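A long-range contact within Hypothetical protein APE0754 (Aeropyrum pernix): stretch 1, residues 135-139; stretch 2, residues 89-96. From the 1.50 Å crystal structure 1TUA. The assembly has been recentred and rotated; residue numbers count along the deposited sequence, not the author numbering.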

# COMPACT_ATOMS: atom_id res chain seq x y z
N GLU A 135 -12.03 3.92 2.06
CA GLU A 135 -13.03 4.97 2.24
C GLU A 135 -12.70 6.21 1.41
O GLU A 135 -13.54 6.69 0.63
CB GLU A 135 -13.13 5.36 3.73
CG GLU A 135 -14.19 6.41 4.03
CD GLU A 135 -14.40 6.63 5.53
OE1 GLU A 135 -13.44 7.04 6.23
OE2 GLU A 135 -15.53 6.39 6.01
N TYR A 136 -11.49 6.72 1.56
CA TYR A 136 -11.06 7.89 0.80
C TYR A 136 -9.58 7.83 0.47
O TYR A 136 -9.02 8.77 -0.10
CB TYR A 136 -11.38 9.18 1.58
CG TYR A 136 -10.69 9.26 2.92
CD1 TYR A 136 -9.39 9.75 3.03
CD2 TYR A 136 -11.31 8.80 4.08
CE1 TYR A 136 -8.73 9.78 4.25
CE2 TYR A 136 -10.66 8.81 5.31
CZ TYR A 136 -9.37 9.31 5.39
OH TYR A 136 -8.70 9.30 6.60
N GLU A 137 -8.94 6.72 0.83
CA GLU A 137 -7.52 6.54 0.54
C GLU A 137 -7.30 5.34 -0.38
O GLU A 137 -7.87 4.28 -0.15
CB GLU A 137 -6.75 6.31 1.84
CG GLU A 137 -6.64 7.54 2.72
CD GLU A 137 -6.44 7.20 4.18
OE1 GLU A 137 -7.28 6.47 4.76
OE2 GLU A 137 -5.44 7.68 4.77
N VAL A 138 -6.51 5.53 -1.43
CA VAL A 138 -6.20 4.42 -2.34
C VAL A 138 -4.76 4.03 -2.05
O VAL A 138 -3.83 4.80 -2.30
CB VAL A 138 -6.32 4.82 -3.81
CG1 VAL A 138 -5.99 3.62 -4.68
CG2 VAL A 138 -7.73 5.31 -4.09
N ALA A 139 -4.58 2.84 -1.48
CA ALA A 139 -3.25 2.34 -1.11
C ALA A 139 -2.69 1.46 -2.22
O ALA A 139 -3.40 0.65 -2.81
CB ALA A 139 -3.34 1.57 0.20
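Stretch 2, residues 89-96: LVVVDLKQ

The most unusual feature of this contact lies at the end of the paired strands, where two carboxylates face each other on the same side of a β-sheet. E137 and D93 are directly paired across the strands, and E137 OE2 comes within 4.3 Å of D93 OD2, although like charges should repel. A water molecule reconciles them: it donates one hydrogen to D93 OD2 at 2.8 Å and the other to E137 OE2 at 2.7 Å, so each carboxylate oxygen receives a hydrogen bond, which eases the repulsion without abolishing it.

Stretch 2 runs as an extended strand from L89 to D93, then turns at L94 and goes on into a helix. In stretch 1, E135 and Y136 are loop and lead into strand 137-139. Stretch 2 lies beside that strand in antiparallel fashion, the two directions making an angle of 159° and the axes approaching to 4.6 Å. The register pairs E137 with D93, V138 with V92 and A139 with V91, at CA-CA distances of 4.6, 5.0 and 4.5 Å.

V138 and V92 form the hydrogen-bonded pair: V92 N donates to V138 O and V138 N donates to V92 O, each at 2.8 Å and nearly linear. The flanking pairs are non-hydrogen-bonded, and here the α-carbons take part instead, with E137 CA 3.4 Å from V92 O and A139 CA 3.6 Å from V90 O. Backbone pairing outlasts the strands, because L94 N donates to Y136 O at 2.8 Å, though with a more bent angle of 147°.

Side chains alternate between the two faces. V138 and V92 share one face, their CB atoms 4.2 Å apart; β-branched valine is well suited to the extended backbone, and both residues are buried. L94, just beyond the strand, extends this apolar patch by placing CD1 3.9 Å from V138 CG2. The opposite face carries E137, D93, A139 and V91. The small A139 packs its CB 4.4 Å from V91 CG2 and 4.1 Å from L89 CD1; the CA-to-CB bond of L89 points sideways, but the end of its side chain comes nearer to stretch 1. Toward the polar end, E137 CB touches V91 CG1 at 4.0 Å, so the aliphatic part of the glutamate meets a valine while its carboxylate reaches the water.

D93 also serves the turn. With chi1 in t, its OD1 accepts from K95 N at 2.9 Å, a capping bond that satisfies an amide near the start of the helix, where backbone acceptors are lacking. The same OD1 lies 3.6 Å from Y136 CD1, at the edge of the tyrosine ring and near its plane, where the ring's hydrogens carry slight positive charge. K95 instead covers a ring face. Its side chain, extended beyond chi1, sets CE 4.2 Å from the Y136 ring centroid in a CH-π contact and NZ 4.4 Å from that centroid, 16° off the normal, in a cation-π interaction. Lysine suits this place because both its methylene and its charge can rest against the aromatic π cloud.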

# COMPACT_ATOMS: atom_id res chain seq x y z
N LEU A 89 4.94 1.06 0.06
CA LEU A 89 3.54 1.42 0.18
C LEU A 89 3.37 2.89 -0.19
O LEU A 89 4.03 3.76 0.39
CB LEU A 89 3.06 1.20 1.61
CG LEU A 89 1.66 1.68 1.97
CD1 LEU A 89 0.61 0.89 1.20
CD2 LEU A 89 1.45 1.51 3.48
N VAL A 90 2.51 3.16 -1.16
CA VAL A 90 2.22 4.52 -1.59
C VAL A 90 0.74 4.73 -1.41
O VAL A 90 -0.06 3.83 -1.68
CB VAL A 90 2.59 4.73 -3.06
CG1 VAL A 90 2.08 6.10 -3.53
CG2 VAL A 90 4.09 4.64 -3.22
N VAL A 91 0.36 5.91 -0.94
CA VAL A 91 -1.06 6.20 -0.71
C VAL A 91 -1.52 7.46 -1.41
O VAL A 91 -0.82 8.47 -1.41
CB VAL A 91 -1.35 6.35 0.80
CG1 VAL A 91 -2.83 6.67 1.01
CG2 VAL A 91 -0.98 5.07 1.54
N VAL A 92 -2.71 7.38 -2.00
CA VAL A 92 -3.32 8.53 -2.66
C VAL A 92 -4.52 8.92 -1.80
O VAL A 92 -5.47 8.15 -1.66
CB VAL A 92 -3.80 8.18 -4.08
CG1 VAL A 92 -4.58 9.34 -4.67
CG2 VAL A 92 -2.61 7.86 -4.97
N ASP A 93 -4.46 10.10 -1.19
CA ASP A 93 -5.56 10.56 -0.36
C ASP A 93 -6.51 11.32 -1.29
O ASP A 93 -6.20 12.43 -1.72
CB ASP A 93 -5.07 11.48 0.75
CG ASP A 93 -6.15 11.77 1.78
OD1 ASP A 93 -7.27 12.15 1.38
OD2 ASP A 93 -5.89 11.61 2.99
N LEU A 94 -7.65 10.71 -1.59
CA LEU A 94 -8.61 11.31 -2.50
C LEU A 94 -9.20 12.65 -2.03
O LEU A 94 -9.70 13.42 -2.84
CB LEU A 94 -9.73 10.31 -2.81
CG LEU A 94 -9.27 9.00 -3.46
CD1 LEU A 94 -10.45 8.07 -3.67
CD2 LEU A 94 -8.59 9.30 -4.79
N LYS A 95 -9.14 12.93 -0.73
CA LYS A 95 -9.67 14.19 -0.25
C LYS A 95 -8.78 15.35 -0.69
O LYS A 95 -9.17 16.52 -0.62
CB LYS A 95 -9.82 14.18 1.27
CG LYS A 95 -10.98 13.33 1.74
CD LYS A 95 -11.23 13.47 3.22
CE LYS A 95 -12.44 12.65 3.65
NZ LYS A 95 -12.66 12.69 5.12
N GLN A 96 -7.58 15.02 -1.16
CA GLN A 96 -6.66 16.03 -1.66
C GLN A 96 -7.19 16.53 -3.00
O GLN A 96 -6.79 17.57 -3.49
CB GLN A 96 -5.26 15.45 -1.86
CG GLN A 96 -4.45 15.34 -0.59
CD GLN A 96 -3.04 14.87 -0.85
OE1 GLN A 96 -2.35 15.40 -1.73
NE2 GLN A 96 -2.59 13.89 -0.09
O HOH W 1 -4.00 9.82 3.90